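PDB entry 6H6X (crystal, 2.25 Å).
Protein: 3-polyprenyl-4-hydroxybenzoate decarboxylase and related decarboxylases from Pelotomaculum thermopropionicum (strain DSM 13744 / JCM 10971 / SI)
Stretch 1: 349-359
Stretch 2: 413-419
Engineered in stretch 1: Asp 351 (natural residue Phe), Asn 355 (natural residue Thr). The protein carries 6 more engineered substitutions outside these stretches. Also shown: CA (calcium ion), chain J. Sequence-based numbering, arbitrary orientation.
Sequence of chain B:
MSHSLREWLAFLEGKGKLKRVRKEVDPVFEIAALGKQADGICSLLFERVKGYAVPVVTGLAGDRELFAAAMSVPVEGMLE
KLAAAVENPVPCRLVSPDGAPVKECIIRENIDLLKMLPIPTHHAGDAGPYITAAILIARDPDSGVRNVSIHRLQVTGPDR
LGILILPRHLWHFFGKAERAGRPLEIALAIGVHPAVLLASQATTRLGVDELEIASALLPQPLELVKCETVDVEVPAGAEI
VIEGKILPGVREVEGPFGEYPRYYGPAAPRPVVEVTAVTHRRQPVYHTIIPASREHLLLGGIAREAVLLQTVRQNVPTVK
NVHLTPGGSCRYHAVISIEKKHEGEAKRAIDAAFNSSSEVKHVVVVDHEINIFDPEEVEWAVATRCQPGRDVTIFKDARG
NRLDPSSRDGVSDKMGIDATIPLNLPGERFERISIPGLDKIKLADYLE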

# COMPACT_ATOMS: atom_id res chain seq x y z
N ALA B 349 -22.85 -8.33 -6.15
CA ALA B 349 -21.43 -8.68 -6.32
C ALA B 349 -20.88 -9.24 -4.96
O ALA B 349 -20.24 -10.27 -4.92
CB ALA B 349 -20.63 -7.48 -6.80
N ILE B 350 -21.26 -8.60 -3.86
CA ILE B 350 -20.85 -9.05 -2.54
C ILE B 350 -21.35 -10.45 -2.21
O ILE B 350 -20.55 -11.30 -1.76
CB ILE B 350 -21.24 -8.06 -1.43
CG1 ILE B 350 -20.36 -6.81 -1.52
CG2 ILE B 350 -21.14 -8.70 -0.02
CD1 ILE B 350 -20.93 -5.60 -0.79
N ASP B 351 -22.64 -10.69 -2.44
CA ASP B 351 -23.25 -12.00 -2.18
C ASP B 351 -22.60 -13.11 -3.03
O ASP B 351 -22.37 -14.21 -2.57
CB ASP B 351 -24.79 -11.97 -2.38
N ALA B 352 -22.29 -12.79 -4.28
CA ALA B 352 -21.61 -13.70 -5.18
C ALA B 352 -20.16 -13.99 -4.74
O ALA B 352 -19.71 -15.12 -4.84
CB ALA B 352 -21.62 -13.14 -6.58
N ALA B 353 -19.42 -12.99 -4.26
CA ALA B 353 -18.06 -13.23 -3.78
C ALA B 353 -18.08 -14.22 -2.59
O ALA B 353 -17.28 -15.17 -2.57
CB ALA B 353 -17.37 -11.95 -3.47
N PHE B 354 -19.02 -14.07 -1.69
CA PHE B 354 -19.15 -15.01 -0.57
C PHE B 354 -19.53 -16.46 -0.91
O PHE B 354 -19.20 -17.37 -0.16
CB PHE B 354 -20.10 -14.45 0.50
CG PHE B 354 -19.58 -13.24 1.16
CD1 PHE B 354 -18.23 -13.13 1.47
CD2 PHE B 354 -20.42 -12.20 1.51
CE1 PHE B 354 -17.72 -12.00 2.09
CE2 PHE B 354 -19.91 -11.06 2.13
CZ PHE B 354 -18.57 -10.97 2.42
N ASN B 355 -20.20 -16.67 -2.05
CA ASN B 355 -20.44 -18.02 -2.55
C ASN B 355 -19.24 -18.54 -3.38
O ASN B 355 -19.09 -19.73 -3.49
CB ASN B 355 -21.74 -18.07 -3.34
CG ASN B 355 -22.93 -17.49 -2.57
OD1 ASN B 355 -23.03 -17.61 -1.33
ND2 ASN B 355 -23.82 -16.83 -3.30
N SER B 356 -18.37 -17.69 -3.92
CA SER B 356 -17.15 -18.16 -4.63
C SER B 356 -16.34 -19.19 -3.81
O SER B 356 -15.90 -20.20 -4.35
CB SER B 356 -16.23 -17.01 -5.12
OG SER B 356 -15.44 -16.36 -4.08
N SER B 357 -16.15 -18.92 -2.52
CA SER B 357 -15.48 -19.85 -1.60
C SER B 357 -15.81 -19.43 -0.21
O SER B 357 -15.93 -18.26 0.09
CB SER B 357 -13.94 -19.81 -1.72
OG SER B 357 -13.45 -18.54 -1.38
N SER B 358 -15.91 -20.40 0.67
CA SER B 358 -16.08 -20.12 2.09
C SER B 358 -14.93 -19.29 2.71
O SER B 358 -15.13 -18.66 3.75
CB SER B 358 -16.33 -21.44 2.85
OG SER B 358 -15.19 -22.30 2.72
N GLU B 359 -13.76 -19.22 2.06
CA GLU B 359 -12.61 -18.44 2.55
C GLU B 359 -12.74 -16.90 2.50
O GLU B 359 -12.15 -16.23 3.36
CB GLU B 359 -11.36 -18.83 1.77
CG GLU B 359 -10.96 -20.30 1.97
CD GLU B 359 -10.09 -20.84 0.84
OE1 GLU B 359 -10.23 -20.49 -0.40
OE2 GLU B 359 -9.20 -21.64 1.22
CA CA J . -21.26 3.70 -1.49
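Stretch 2 413-419: DKMGIDA

Stretch 2 lies across the helix of stretch 1 as an extended segment running nearly against it. The strand 414-418 and the helix 349-356 have N-to-C directions 148° apart, and their axes approach to 9.1 Å. The register agrees with this reversed sense: the CA of Lys 414 lies 8.4 Å from the CA of Phe 354, while the CA of Gly 416 lies 6.1 Å from the CA of Ile 350, so moving forward along the strand means moving back along the helix. The contact is modest, burying 299 Å² summed over both sides.

Asp 413, at phi/psi -67/155, precedes the strand and does not reach stretch 1. Lys 414 (-142/159) opens the strand and makes its broadest contact, with 81 Å² covered. Its CA-to-CB bond points toward stretch 1, and chi1 m followed by chi2 and chi3 both t carries the chain over the aromatic ring of Phe 354. Lys 414 CD stands 3.6 Å from Phe 354 CD1; its position 21° off the ring normal identifies a CH-pi contact over the face. Beyond the ring, chi4 leaves the staggered wells at -31°, and Lys 414 NZ donates a weak hydrogen bond of 3.2 Å to Ser 358 O. The ammonium also donates weakly to a water whose O lies 2.6 Å from Ser 357 O, placing it between the lysine and the segment after the helix.

Met 415 (-143/139) turns its side chain away, as expected of alternation in an extended strand, so its contact comes through the backbone: Met 415 O is 3.5 Å from Phe 354 CZ, near the plane of the ring and at its edge. The phenylalanine therefore meets a methylene over one face and a carbonyl at its edge.

Gly 416 (-119/138) occupies the next position facing the helix. An ideally placed CB here would point toward stretch 1 and fall 2.7 Å from Ile 350 CG2, a clash; without one, the backbone can sit close to Ile 350. The isoleucine, chi1 m and chi2 t, brings its CD1 to 4.0 Å from Gly 416 C and 3.9 Å from Ile 417 N, packing on the peptide that joins these residues.

Ile 417 (-125/124) points its own side chain away. Asp 418 (-98/102) points sideways and touches the helix marginally, its N 4.5 Å from Ile 350 CD1. Its carbonyl binds the calcium ion, with Asp 418 O 2.9 Å from the metal. Ala 419 makes no contact with stretch 1.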

# COMPACT_ATOMS: atom_id res chain seq x y z
N ASP B 413 -16.78 -14.97 10.63
CA ASP B 413 -17.52 -13.75 10.31
C ASP B 413 -16.99 -13.12 8.99
O ASP B 413 -15.85 -13.32 8.65
CB ASP B 413 -17.47 -12.75 11.45
CG ASP B 413 -18.08 -13.28 12.77
OD1 ASP B 413 -18.71 -14.35 12.77
OD2 ASP B 413 -17.91 -12.58 13.80
N LYS B 414 -17.84 -12.35 8.32
CA LYS B 414 -17.52 -11.77 7.04
C LYS B 414 -18.11 -10.40 6.97
O LYS B 414 -19.09 -10.08 7.68
CB LYS B 414 -18.16 -12.54 5.90
CG LYS B 414 -17.82 -14.01 5.79
CD LYS B 414 -18.73 -14.66 4.73
CE LYS B 414 -18.68 -16.19 4.68
NZ LYS B 414 -17.36 -16.75 5.08
N MET B 415 -17.57 -9.58 6.07
CA MET B 415 -18.01 -8.21 5.91
C MET B 415 -17.98 -7.81 4.44
O MET B 415 -17.01 -8.12 3.71
CB MET B 415 -17.13 -7.29 6.72
CG MET B 415 -17.56 -5.85 6.66
SD MET B 415 -16.82 -4.79 7.91
CE MET B 415 -15.13 -5.26 7.68
N GLY B 416 -18.99 -7.09 4.00
CA GLY B 416 -19.06 -6.48 2.66
C GLY B 416 -19.16 -4.97 2.75
O GLY B 416 -19.87 -4.44 3.62
N ILE B 417 -18.42 -4.28 1.89
CA ILE B 417 -18.34 -2.84 1.82
C ILE B 417 -18.67 -2.34 0.37
O ILE B 417 -18.00 -2.72 -0.64
CB ILE B 417 -16.95 -2.32 2.22
CG1 ILE B 417 -16.63 -2.71 3.69
CG2 ILE B 417 -16.88 -0.84 2.12
CD1 ILE B 417 -15.22 -2.31 4.15
N ASP B 418 -19.66 -1.44 0.27
CA ASP B 418 -20.03 -0.83 -1.03
C ASP B 418 -19.40 0.49 -1.12
O ASP B 418 -19.84 1.43 -0.46
CB ASP B 418 -21.55 -0.59 -1.08
CG ASP B 418 -22.01 -0.02 -2.44
OD1 ASP B 418 -21.18 0.42 -3.28
OD2 ASP B 418 -23.21 -0.01 -2.61
N ALA B 419 -18.31 0.60 -1.88
CA ALA B 419 -17.63 1.84 -2.00
C ALA B 419 -17.83 2.40 -3.43
O ALA B 419 -16.91 3.00 -3.98
CB ALA B 419 -16.15 1.64 -1.70
O HOH W 1 -17.08 -16.59 1.75
O HOH W 2 -23.48 3.34 -2.92